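Local coordinates for hypothetical protein YHBO (Escherichia coli, PDB 1OI4) that removes methylglyoxal and glyoxal adducts from proteins and nucleotides, releasing the repaired molecules together with lactate or glycolate, at residues A[24-30]-A[87-93]; A[114-118]-A[169-173]; A[98-102]-A[129-133]; A[79-83]-A[106-110]. All blocks are in the same frame, centred on the assembly; numbering follows the deposited sequence.

Contact 1. Residues A[24-30]-A[87-93]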
loop_
_atom_site.group_PDB
_atom_site.type_symbol
_atom_site.label_atom_id
_atom_site.label_comp_id
_atom_site.label_asym_id
_atom_site.label_seq_id
_atom_site.Cartn_x
_atom_site.Cartn_y
_atom_site.Cartn_z
ATOM N N LYS A 24 -27.197 -14.192 -1.873
ATOM C CA LYS A 24 -26.702 -12.818 -1.920
ATOM C C LYS A 24 -25.304 -12.952 -2.506
ATOM O O LYS A 24 -24.676 -14.002 -2.372
ATOM C CB LYS A 24 -26.617 -12.201 -0.515
ATOM C CG LYS A 24 -27.964 -11.893 0.112
ATOM C CD LYS A 24 -27.877 -10.684 1.028
ATOM C CE LYS A 24 -29.233 -10.332 1.614
ATOM N NZ LYS A 24 -29.669 -11.323 2.633
ATOM N N LYS A 25 -24.811 -11.901 -3.148
ATOM C CA LYS A 25 -23.497 -11.960 -3.771
ATOM C C LYS A 25 -22.522 -10.919 -3.224
ATOM O O LYS A 25 -22.799 -9.719 -3.261
ATOM C CB LYS A 25 -23.654 -11.786 -5.292
ATOM C CG LYS A 25 -24.488 -12.882 -5.953
ATOM C CD LYS A 25 -24.939 -12.514 -7.366
ATOM C CE LYS A 25 -23.760 -12.199 -8.281
ATOM N NZ LYS A 25 -24.244 -11.764 -9.621
ATOM N N ILE A 26 -21.386 -11.382 -2.707
ATOM C CA ILE A 26 -20.369 -10.475 -2.186
ATOM C C ILE A 26 -19.234 -10.388 -3.199
ATOM O O ILE A 26 -18.560 -11.376 -3.464
ATOM C CB ILE A 26 -19.755 -10.961 -0.846
ATOM C CG1 ILE A 26 -20.823 -11.012 0.250
ATOM C CG2 ILE A 26 -18.636 -10.019 -0.414
ATOM C CD1 ILE A 26 -21.670 -12.240 0.214
ATOM N N ALA A 27 -19.035 -9.208 -3.774
ATOM C CA ALA A 27 -17.958 -9.015 -4.736
ATOM C C ALA A 27 -16.662 -8.841 -3.955
ATOM O O ALA A 27 -16.668 -8.300 -2.847
ATOM C CB ALA A 27 -18.225 -7.772 -5.595
ATOM N N VAL A 28 -15.556 -9.307 -4.528
ATOM C CA VAL A 28 -14.258 -9.179 -3.880
ATOM C C VAL A 28 -13.216 -8.715 -4.899
ATOM O O VAL A 28 -12.969 -9.393 -5.899
ATOM C CB VAL A 28 -13.786 -10.531 -3.275
ATOM C CG1 VAL A 28 -12.566 -10.310 -2.399
ATOM C CG2 VAL A 28 -14.905 -11.167 -2.462
ATOM N N LEU A 29 -12.631 -7.546 -4.669
ATOM C CA LEU A 29 -11.601 -7.044 -5.572
ATOM C C LEU A 29 -10.328 -7.610 -4.969
ATOM O O LEU A 29 -9.932 -7.230 -3.871
ATOM C CB LEU A 29 -11.590 -5.511 -5.586
ATOM C CG LEU A 29 -12.925 -4.884 -6.013
ATOM C CD1 LEU A 29 -12.769 -3.375 -6.154
ATOM C CD2 LEU A 29 -13.395 -5.509 -7.337
ATOM N N ILE A 30 -9.689 -8.531 -5.680
ATOM C CA ILE A 30 -8.517 -9.173 -5.122
ATOM C C ILE A 30 -7.482 -9.586 -6.161
ATOM O O ILE A 30 -7.826 -10.082 -7.233
ATOM C CB ILE A 30 -8.985 -10.408 -4.291
ATOM C CG1 ILE A 30 -7.808 -11.098 -3.598
ATOM C CG2 ILE A 30 -9.739 -11.374 -5.197
ATOM C CD1 ILE A 30 -6.942 -11.933 -4.517
ATOM N N PHE A 87 -24.165 -6.997 -7.374
ATOM C CA PHE A 87 -23.724 -7.481 -6.062
ATOM C C PHE A 87 -24.447 -6.831 -4.891
ATOM O O PHE A 87 -24.938 -5.707 -4.989
ATOM C CB PHE A 87 -22.211 -7.282 -5.894
ATOM C CG PHE A 87 -21.397 -7.923 -6.981
ATOM C CD1 PHE A 87 -20.866 -7.157 -8.013
ATOM C CD2 PHE A 87 -21.210 -9.303 -7.005
ATOM C CE1 PHE A 87 -20.164 -7.756 -9.062
ATOM C CE2 PHE A 87 -20.510 -9.910 -8.049
ATOM C CZ PHE A 87 -19.987 -9.134 -9.081
ATOM N N ASP A 88 -24.492 -7.551 -3.776
ATOM C CA ASP A 88 -25.144 -7.075 -2.570
ATOM C C ASP A 88 -24.158 -6.402 -1.624
ATOM O O ASP A 88 -24.530 -5.529 -0.841
ATOM C CB ASP A 88 -25.821 -8.249 -1.867
ATOM C CG ASP A 88 -26.909 -8.871 -2.712
ATOM O OD1 ASP A 88 -27.970 -8.236 -2.854
ATOM O OD2 ASP A 88 -26.699 -9.980 -3.248
ATOM N N ALA A 89 -22.896 -6.801 -1.710
ATOM C CA ALA A 89 -21.867 -6.241 -0.846
ATOM C C ALA A 89 -20.503 -6.375 -1.502
ATOM O O ALA A 89 -20.347 -7.083 -2.493
ATOM C CB ALA A 89 -21.875 -6.957 0.504
ATOM N N LEU A 90 -19.517 -5.695 -0.931
ATOM C CA LEU A 90 -18.164 -5.718 -1.464
ATOM C C LEU A 90 -17.119 -5.921 -0.374
ATOM O O LEU A 90 -17.143 -5.249 0.658
ATOM C CB LEU A 90 -17.883 -4.406 -2.209
ATOM C CG LEU A 90 -16.427 -4.105 -2.582
ATOM C CD1 LEU A 90 -15.907 -5.161 -3.550
ATOM C CD2 LEU A 90 -16.348 -2.710 -3.212
ATOM N N LEU A 91 -16.202 -6.851 -0.611
ATOM C CA LEU A 91 -15.133 -7.132 0.339
ATOM C C LEU A 91 -13.806 -6.672 -0.249
ATOM O O LEU A 91 -13.508 -6.939 -1.412
ATOM C CB LEU A 91 -15.058 -8.632 0.629
ATOM C CG LEU A 91 -13.836 -9.106 1.414
ATOM C CD1 LEU A 91 -13.877 -8.540 2.824
ATOM C CD2 LEU A 91 -13.817 -10.629 1.449
ATOM N N LEU A 92 -13.009 -5.986 0.560
ATOM C CA LEU A 92 -11.711 -5.504 0.107
ATOM C C LEU A 92 -10.625 -5.969 1.075
ATOM O O LEU A 92 -10.380 -5.335 2.100
ATOM C CB LEU A 92 -11.714 -3.972 0.027
ATOM C CG LEU A 92 -12.774 -3.344 -0.882
ATOM C CD1 LEU A 92 -12.791 -1.834 -0.694
ATOM C CD2 LEU A 92 -12.486 -3.707 -2.333
ATOM N N PRO A 93 -9.986 -7.114 0.779
ATOM C CA PRO A 93 -8.924 -7.623 1.654
ATOM C C PRO A 93 -7.667 -6.751 1.558
ATOM O O PRO A 93 -7.495 -6.004 0.588
ATOM C CB PRO A 93 -8.710 -9.051 1.149
ATOM C CG PRO A 93 -9.118 -8.976 -0.291
ATOM C CD PRO A 93 -10.337 -8.098 -0.260
HETATM O O HOH W 1 -7.710 -6.119 -2.401
#
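With CG anti to the carbonyl carbon (chi1 -56°), Phe-87 lays one face of its ring over Ala-27, whose CB stands 3.5 Å from the ring centroid in a CH-pi contact. Alanine suits a place where a ring lies flat against the strand. A similar first torsion in Asp-88 (-63°) swings its carboxylate onto the start of the other strand, where Lys-25 N donates to Asp-88 OD2 at 2.7 Å, on the anti lone pair. Lys-25 O accepts from Asp-88 N at 2.8 Å and weakly from Ala-89 N, so backbone and carboxylate pin the N-terminal ends of the strands. Beyond lies the pairing of neighbouring parallel strands, 25-29 and 89-92, inside the central sheet of the alpha/beta sandwich of the DJ-1/PfpI family. Ala-27 N bonds to Ala-89 O at 2.8 Å, and Leu-91 N to Ala-27 O at 2.7 Å. Ile-26, Val-28 and Leu-91, bulky and apolar, share the face covered by helix 37-48; Val-28 CG2 meets Leu-91 CB at 4.0 Å, side by side. Toward the C-terminal ends the strands spread, Leu-29 N reaching Leu-91 O only weakly, and a water donates to both Leu-29 O and Pro-93 O.

Contact 2. Residues A[114-118]-A[169-173]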
loop_
_atom_site.group_PDB
_atom_site.type_symbol
_atom_site.label_atom_id
_atom_site.label_comp_id
_atom_site.label_asym_id
_atom_site.label_seq_id
_atom_site.Cartn_x
_atom_site.Cartn_y
_atom_site.Cartn_z
ATOM N N PHE A 114 -19.837 1.521 -6.158
ATOM C CA PHE A 114 -20.431 0.601 -5.203
ATOM C C PHE A 114 -20.743 1.336 -3.905
ATOM O O PHE A 114 -21.840 1.211 -3.359
ATOM C CB PHE A 114 -19.503 -0.582 -4.914
ATOM C CG PHE A 114 -20.228 -1.780 -4.367
ATOM C CD1 PHE A 114 -20.802 -2.711 -5.228
ATOM C CD2 PHE A 114 -20.420 -1.928 -2.997
ATOM C CE1 PHE A 114 -21.565 -3.773 -4.732
ATOM C CE2 PHE A 114 -21.182 -2.984 -2.490
ATOM C CZ PHE A 114 -21.756 -3.908 -3.361
ATOM N N VAL A 115 -19.778 2.108 -3.414
ATOM C CA VAL A 115 -19.978 2.866 -2.186
ATOM C C VAL A 115 -21.138 3.849 -2.337
ATOM O O VAL A 115 -21.983 3.964 -1.449
ATOM C CB VAL A 115 -18.708 3.652 -1.797
ATOM C CG1 VAL A 115 -19.021 4.599 -0.639
ATOM C CG2 VAL A 115 -17.595 2.679 -1.394
ATOM N N ASN A 116 -21.173 4.561 -3.460
ATOM C CA ASN A 116 -22.239 5.528 -3.704
ATOM C C ASN A 116 -23.609 4.874 -3.874
ATOM O O ASN A 116 -24.631 5.560 -3.874
ATOM C CB ASN A 116 -21.918 6.388 -4.931
ATOM C CG ASN A 116 -20.813 7.401 -4.663
ATOM O OD1 ASN A 116 -20.613 7.824 -3.528
ATOM N ND2 ASN A 116 -20.110 7.807 -5.707
ATOM N N SER A 117 -23.636 3.551 -4.018
ATOM C CA SER A 117 -24.899 2.833 -4.165
ATOM C C SER A 117 -25.528 2.619 -2.792
ATOM O O SER A 117 -26.706 2.282 -2.689
ATOM C CB SER A 117 -24.681 1.470 -4.834
ATOM O OG SER A 117 -24.067 0.559 -3.942
ATOM N N GLY A 118 -24.731 2.802 -1.739
ATOM C CA GLY A 118 -25.236 2.638 -0.385
ATOM C C GLY A 118 -25.108 1.231 0.163
ATOM O O GLY A 118 -25.355 0.993 1.351
ATOM N N ASP A 169 -24.050 2.122 9.044
ATOM C CA ASP A 169 -24.459 0.760 8.721
ATOM C C ASP A 169 -24.119 0.379 7.288
ATOM O O ASP A 169 -24.898 -0.303 6.625
ATOM C CB ASP A 169 -25.961 0.586 8.925
ATOM C CG ASP A 169 -26.346 0.555 10.378
ATOM O OD1 ASP A 169 -25.630 -0.103 11.164
ATOM O OD2 ASP A 169 -27.370 1.175 10.729
ATOM N N GLN A 170 -22.971 0.833 6.802
ATOM C CA GLN A 170 -22.553 0.503 5.444
ATOM C C GLN A 170 -21.074 0.153 5.379
ATOM O O GLN A 170 -20.706 -0.940 4.955
ATOM C CB GLN A 170 -22.824 1.666 4.481
ATOM C CG GLN A 170 -22.206 1.441 3.110
ATOM C CD GLN A 170 -22.256 2.659 2.213
ATOM O OE1 GLN A 170 -22.217 3.797 2.683
ATOM N NE2 GLN A 170 -22.318 2.424 0.906
ATOM N N LEU A 171 -20.230 1.091 5.791
ATOM C CA LEU A 171 -18.793 0.875 5.754
ATOM C C LEU A 171 -18.275 0.188 7.001
ATOM O O LEU A 171 -18.357 0.729 8.104
ATOM C CB LEU A 171 -18.058 2.203 5.584
ATOM C CG LEU A 171 -18.381 3.056 4.357
ATOM C CD1 LEU A 171 -17.557 4.334 4.427
ATOM C CD2 LEU A 171 -18.076 2.290 3.076
ATOM N N VAL A 172 -17.738 -1.011 6.816
ATOM C CA VAL A 172 -17.173 -1.769 7.916
ATOM C C VAL A 172 -15.669 -1.843 7.698
ATOM O O VAL A 172 -15.212 -2.338 6.671
ATOM C CB VAL A 172 -17.746 -3.196 7.958
ATOM C CG1 VAL A 172 -17.129 -3.974 9.119
ATOM C CG2 VAL A 172 -19.260 -3.140 8.092
ATOM N N THR A 173 -14.899 -1.334 8.652
ATOM C CA THR A 173 -13.446 -1.378 8.542
ATOM C C THR A 173 -12.786 -1.913 9.804
ATOM O O THR A 173 -13.301 -1.750 10.915
ATOM C CB THR A 173 -12.842 0.012 8.224
ATOM O OG1 THR A 173 -13.293 0.973 9.185
ATOM C CG2 THR A 173 -13.237 0.455 6.827
#
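Val-115 O accepts two hydrogen bonds, one from across the contact, Gln-170 NE2 at 2.8 Å, and one from its own segment, Gly-118 N at 3.0 Å. The side-chain N-H of Gln-170 comes in on a lone pair of Val-115 O, in the carbonyl plane, and the oxygen lies close to the plane of the side-chain amide. What carries the amide that far is an extended chain, with CG anti to the backbone N (chi1 171°) and the next torsion also near 180°. On its way it runs beside Gly-118, whose O is 3.6 Å from Gln-170 CG. Gly-118 leaves helix 105-116 with a positive phi of 90°, where a CB would press on the preceding carbonyl oxygen, and glycine avoids that clash. Gln-170 thus ties the C-terminal end of this helix to the start of strand 171-174 in the central sheet, in a classic beta bulge with Leu-171 opposite Asp-167. Beside this polar link, Val-115 CG1 and Leu-171 CD2 only just meet, at 4.5 Å. A leucine in place of Gln-170 would probably leave Lys-119 O without this donor, Val-115 O with Gly-118 N alone of the two, and Arg-140 without this acceptor. Since a glutamine amide both gives and accepts hydrogen bonds, a single buried group can satisfy carbonyls at the helix end while its OE1 takes a bond from Arg-140.

Contact 3. Residues A[98-102]-A[129-133]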
loop_
_atom_site.group_PDB
_atom_site.type_symbol
_atom_site.label_atom_id
_atom_site.label_comp_id
_atom_site.label_asym_id
_atom_site.label_seq_id
_atom_site.Cartn_x
_atom_site.Cartn_y
_atom_site.Cartn_z
ATOM N N PRO A 98 -4.501 -4.137 -2.480
ATOM C CA PRO A 98 -5.066 -2.814 -2.775
ATOM C C PRO A 98 -4.087 -1.892 -3.510
ATOM O O PRO A 98 -4.484 -1.113 -4.377
ATOM C CB PRO A 98 -5.437 -2.287 -1.392
ATOM C CG PRO A 98 -5.810 -3.540 -0.659
ATOM C CD PRO A 98 -4.698 -4.481 -1.062
ATOM N N ASP A 99 -2.807 -1.979 -3.164
ATOM C CA ASP A 99 -1.795 -1.152 -3.821
ATOM C C ASP A 99 -1.756 -1.469 -5.315
ATOM O O ASP A 99 -1.690 -0.574 -6.158
ATOM C CB ASP A 99 -0.419 -1.415 -3.211
ATOM C CG ASP A 99 0.693 -0.682 -3.942
ATOM O OD1 ASP A 99 1.644 -1.353 -4.398
ATOM O OD2 ASP A 99 0.621 0.559 -4.057
ATOM N N TYR A 100 -1.810 -2.756 -5.636
ATOM C CA TYR A 100 -1.772 -3.189 -7.024
ATOM C C TYR A 100 -3.028 -2.798 -7.787
ATOM O O TYR A 100 -2.959 -2.437 -8.956
ATOM C CB TYR A 100 -1.583 -4.709 -7.090
ATOM C CG TYR A 100 -0.231 -5.175 -6.597
ATOM C CD1 TYR A 100 -0.032 -6.493 -6.170
ATOM C CD2 TYR A 100 0.857 -4.301 -6.565
ATOM C CE1 TYR A 100 1.218 -6.922 -5.717
ATOM C CE2 TYR A 100 2.107 -4.719 -6.118
ATOM C CZ TYR A 100 2.284 -6.025 -5.695
ATOM O OH TYR A 100 3.526 -6.416 -5.242
ATOM N N LEU A 101 -4.170 -2.845 -7.117
ATOM C CA LEU A 101 -5.433 -2.531 -7.767
ATOM C C LEU A 101 -5.801 -1.048 -7.848
ATOM O O LEU A 101 -6.447 -0.628 -8.807
ATOM C CB LEU A 101 -6.564 -3.307 -7.077
ATOM C CG LEU A 101 -6.452 -4.839 -7.112
ATOM C CD1 LEU A 101 -7.567 -5.464 -6.286
ATOM C CD2 LEU A 101 -6.531 -5.333 -8.549
ATOM N N ARG A 102 -5.386 -0.253 -6.860
ATOM C CA ARG A 102 -5.728 1.167 -6.838
ATOM C C ARG A 102 -5.061 2.009 -7.923
ATOM O O ARG A 102 -5.346 3.198 -8.051
ATOM C CB ARG A 102 -5.442 1.762 -5.449
ATOM C CG ARG A 102 -3.976 1.761 -5.046
ATOM C CD ARG A 102 -3.808 2.106 -3.564
ATOM N NE ARG A 102 -4.468 3.360 -3.215
ATOM C CZ ARG A 102 -3.939 4.300 -2.437
ATOM N NH1 ARG A 102 -2.729 4.140 -1.914
ATOM N NH2 ARG A 102 -4.616 5.415 -2.189
ATOM N N GLN A 129 -7.385 1.513 1.265
ATOM C CA GLN A 129 -6.663 2.272 0.244
ATOM C C GLN A 129 -7.520 2.477 -1.006
ATOM O O GLN A 129 -7.433 3.519 -1.658
ATOM C CB GLN A 129 -5.348 1.572 -0.119
ATOM C CG GLN A 129 -4.313 1.584 1.021
ATOM C CD GLN A 129 -2.975 0.984 0.616
ATOM O OE1 GLN A 129 -2.907 -0.165 0.189
ATOM N NE2 GLN A 129 -1.904 1.763 0.753
ATOM N N LEU A 130 -8.351 1.490 -1.337
ATOM C CA LEU A 130 -9.208 1.609 -2.509
ATOM C C LEU A 130 -10.308 2.640 -2.253
ATOM O O LEU A 130 -10.730 3.345 -3.170
ATOM C CB LEU A 130 -9.790 0.239 -2.887
ATOM C CG LEU A 130 -8.821 -0.578 -3.762
ATOM C CD1 LEU A 130 -9.219 -2.042 -3.838
ATOM C CD2 LEU A 130 -8.795 0.033 -5.152
ATOM N N LEU A 131 -10.746 2.738 -1.001
ATOM C CA LEU A 131 -11.768 3.705 -0.614
ATOM C C LEU A 131 -11.162 5.103 -0.717
ATOM O O LEU A 131 -11.835 6.056 -1.102
ATOM C CB LEU A 131 -12.237 3.440 0.820
ATOM C CG LEU A 131 -12.970 2.117 1.060
ATOM C CD1 LEU A 131 -13.280 1.960 2.541
ATOM C CD2 LEU A 131 -14.253 2.086 0.246
ATOM N N ILE A 132 -9.885 5.220 -0.366
ATOM C CA ILE A 132 -9.192 6.502 -0.471
ATOM C C ILE A 132 -9.143 6.899 -1.944
ATOM O O ILE A 132 -9.523 8.009 -2.310
ATOM C CB ILE A 132 -7.739 6.417 0.054
ATOM C CG1 ILE A 132 -7.733 6.342 1.581
ATOM C CG2 ILE A 132 -6.933 7.622 -0.425
ATOM C CD1 ILE A 132 -6.341 6.192 2.179
ATOM N N SER A 133 -8.686 5.976 -2.786
ATOM C CA SER A 133 -8.571 6.235 -4.215
ATOM C C SER A 133 -9.910 6.607 -4.857
ATOM O O SER A 133 -9.961 7.428 -5.781
ATOM C CB SER A 133 -7.972 5.018 -4.922
ATOM O OG SER A 133 -6.651 4.771 -4.468
HETATM O O HOH W 2 -1.766 -2.475 -0.327
HETATM O O HOH W 3 -5.088 5.414 -6.417
#
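Two short helices beside the presumed nucleophile Cys-125 meet here: helix 97-101, which follows strand 89-92, and helix 128-134, which begins just after that cysteine. Arg-102 takes hold of Ser-133 side-on, NE to Ser-133 OG at 2.9 Å and NH2 to Ser-133 OG at 3.1 Å, with the oxygen near the guanidinium plane. Its CG sits between the backbone N and the carbonyl carbon (chi1 64°), which sends the chain across the neighbouring helix, where Gln-129 CB lies over one guanidinium face, toward its rim. Ser-133 OG, small enough to sit at the guanidinium edge between NE and NH2, donates to a water that also bonds to Arg-102 O. Leu-130 packs on the backbone of Arg-102, its CD2 lying 3.7 Å from Arg-102 CA. At the other end a second water joins Asp-99 N to Gln-129 OE1, giving that buried oxygen a polar partner beside the apolar ring of Pro-98. Arginine suits this place because NH1 also forms a salt bridge with Asp-151 of the second subunit, whose Ile-150 packs on Ser-133. This placement, beside the presumed nucleophile and at a subunit contact, is consistent with PfpI-type proteins, whose active sites lie near the interface.

Contact 4. Residues A[79-83]-A[106-110]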
loop_
_atom_site.group_PDB
_atom_site.type_symbol
_atom_site.label_atom_id
_atom_site.label_comp_id
_atom_site.label_asym_id
_atom_site.label_seq_id
_atom_site.Cartn_x
_atom_site.Cartn_y
_atom_site.Cartn_z
ATOM N N ILE A 79 -12.908 -7.615 -14.105
ATOM C CA ILE A 79 -13.617 -6.418 -13.697
ATOM C C ILE A 79 -14.372 -5.818 -14.888
ATOM O O ILE A 79 -15.303 -5.033 -14.707
ATOM C CB ILE A 79 -12.634 -5.374 -13.125
ATOM C CG1 ILE A 79 -13.415 -4.185 -12.562
ATOM C CG2 ILE A 79 -11.640 -4.944 -14.206
ATOM C CD1 ILE A 79 -12.556 -3.180 -11.870
ATOM N N ASP A 80 -13.972 -6.185 -16.105
ATOM C CA ASP A 80 -14.639 -5.670 -17.303
ATOM C C ASP A 80 -16.011 -6.295 -17.537
ATOM O O ASP A 80 -16.839 -5.723 -18.242
ATOM C CB ASP A 80 -13.810 -5.923 -18.566
ATOM C CG ASP A 80 -12.508 -5.166 -18.581
ATOM O OD1 ASP A 80 -12.485 -3.999 -18.145
ATOM O OD2 ASP A 80 -11.507 -5.738 -19.052
ATOM N N GLU A 81 -16.255 -7.461 -16.947
ATOM C CA GLU A 81 -17.522 -8.151 -17.174
ATOM C C GLU A 81 -18.508 -8.171 -16.015
ATOM O O GLU A 81 -19.418 -8.997 -15.995
ATOM C CB GLU A 81 -17.247 -9.589 -17.627
ATOM C CG GLU A 81 -16.674 -10.483 -16.539
ATOM C CD GLU A 81 -16.210 -11.827 -17.072
ATOM O OE1 GLU A 81 -16.949 -12.430 -17.880
ATOM O OE2 GLU A 81 -15.114 -12.283 -16.674
ATOM N N VAL A 82 -18.334 -7.270 -15.054
ATOM C CA VAL A 82 -19.241 -7.199 -13.921
ATOM C C VAL A 82 -19.632 -5.759 -13.647
ATOM O O VAL A 82 -18.997 -4.824 -14.129
ATOM C CB VAL A 82 -18.625 -7.796 -12.633
ATOM C CG1 VAL A 82 -18.425 -9.291 -12.799
ATOM C CG2 VAL A 82 -17.307 -7.117 -12.323
ATOM N N THR A 83 -20.684 -5.600 -12.858
ATOM C CA THR A 83 -21.200 -4.292 -12.504
ATOM C C THR A 83 -21.480 -4.250 -11.011
ATOM O O THR A 83 -21.806 -5.270 -10.410
ATOM C CB THR A 83 -22.522 -4.027 -13.235
ATOM O OG1 THR A 83 -23.134 -2.845 -12.706
ATOM C CG2 THR A 83 -23.471 -5.211 -13.042
ATOM N N ARG A 106 -10.351 1.176 -13.350
ATOM C CA ARG A 106 -11.510 0.293 -13.337
ATOM C C ARG A 106 -11.904 -0.126 -11.923
ATOM O O ARG A 106 -13.084 -0.116 -11.579
ATOM C CB ARG A 106 -11.242 -0.946 -14.190
ATOM C CG ARG A 106 -11.095 -0.646 -15.677
ATOM C CD ARG A 106 -10.745 -1.907 -16.450
ATOM N NE ARG A 106 -9.456 -2.449 -16.038
ATOM C CZ ARG A 106 -8.976 -3.618 -16.449
ATOM N NH1 ARG A 106 -9.682 -4.367 -17.283
ATOM N NH2 ARG A 106 -7.794 -4.037 -16.031
ATOM N N PHE A 107 -10.921 -0.495 -11.105
ATOM C CA PHE A 107 -11.216 -0.918 -9.739
ATOM C C PHE A 107 -11.603 0.257 -8.855
ATOM O O PHE A 107 -12.445 0.124 -7.962
ATOM C CB PHE A 107 -10.026 -1.671 -9.142
ATOM C CG PHE A 107 -9.719 -2.959 -9.848
ATOM C CD1 PHE A 107 -8.874 -2.979 -10.956
ATOM C CD2 PHE A 107 -10.332 -4.144 -9.454
ATOM C CE1 PHE A 107 -8.651 -4.163 -11.663
ATOM C CE2 PHE A 107 -10.114 -5.333 -10.157
ATOM C CZ PHE A 107 -9.275 -5.341 -11.263
ATOM N N VAL A 108 -11.001 1.413 -9.108
ATOM C CA VAL A 108 -11.311 2.602 -8.331
ATOM C C VAL A 108 -12.746 3.030 -8.617
ATOM O O VAL A 108 -13.495 3.372 -7.702
ATOM C CB VAL A 108 -10.347 3.761 -8.672
ATOM C CG1 VAL A 108 -10.690 4.994 -7.836
ATOM C CG2 VAL A 108 -8.914 3.331 -8.404
ATOM N N THR A 109 -13.124 2.995 -9.892
ATOM C CA THR A 109 -14.472 3.367 -10.310
ATOM C C THR A 109 -15.505 2.385 -9.756
ATOM O O THR A 109 -16.593 2.784 -9.330
ATOM C CB THR A 109 -14.572 3.416 -11.856
ATOM O OG1 THR A 109 -13.895 4.587 -12.334
ATOM C CG2 THR A 109 -16.031 3.458 -12.307
ATOM N N PHE A 110 -15.160 1.100 -9.757
ATOM C CA PHE A 110 -16.055 0.071 -9.238
ATOM C C PHE A 110 -16.302 0.342 -7.755
ATOM O O PHE A 110 -17.445 0.332 -7.286
ATOM C CB PHE A 110 -15.419 -1.310 -9.400
ATOM C CG PHE A 110 -16.322 -2.447 -9.009
ATOM C CD1 PHE A 110 -17.140 -3.059 -9.954
ATOM C CD2 PHE A 110 -16.360 -2.900 -7.696
ATOM C CE1 PHE A 110 -17.982 -4.109 -9.596
ATOM C CE2 PHE A 110 -17.200 -3.949 -7.326
ATOM C CZ PHE A 110 -18.013 -4.555 -8.282
#
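Ile-79 and Phe-107 form the tight part of this contact: CD1 of Ile-79 lies over the centre of the Phe-107 ring, 3.5 Å from the centroid, in a CH-pi contact. CG1 stands anti to the backbone N (chi1 -174°), which stretches the ethyl arm toward helix 105-116 and leaves the CG2 methyl to lie over one face of the Arg-106 guanidinium, toward its rim, 3.5 Å above the plane. A branched isoleucine thus serves two flat groups at once. Further along, the packing slackens: Val-82 CG2 comes to 4.1 Å from Phe-110 CE1, and Thr-83 meets the same ring through its backbone. The solvent side is held by charge instead. Arg-106 NH1 lies 2.9 Å from Asp-80 OD2 and donates to Asp-80 OD1 at 3.0 Å, the carboxylate and guanidinium planes turned 40° against each other, while NH2 forms a second salt bridge with Asp-104. A leucine in place of Arg-106 would probably leave Asp-80 and Asp-104 without this positive partner and set the Asp-80 carboxylate free to turn. The contact joins the loop after edge strand 77-78 to the helix of the beta-alpha-beta crossover from strand 89-92 to 121-124. One nitrogen shared between both oxygens, at an exposed aspartate, implies a pairing that water can probably screen in part, whereas the isoleucine beneath it is held by burial and shape.

Overall arrangement
Contact 1 lies within the central sheet, its centre about 5 Å from that of the chain, and the other three surround it with centres 11 to 15 Å away. Contacts 2 and 4 use opposite ends of helix 105-116, about 16 Å apart; Phe-114 and Phe-110 of that helix pack on Phe-87, so both contacts bear on contact 1. Contact 3 packs on the same helix, and its helix 97-101 follows strand 89-92. Contact 1 closes before contacts 2 and 3 open, but crosses contact 4; contact 4 closes before contact 2 opens; contact 3 crosses both 2 and 4. This interleaving ties distant sequence parts into one alpha/beta domain, with contact 3 meeting the second subunit.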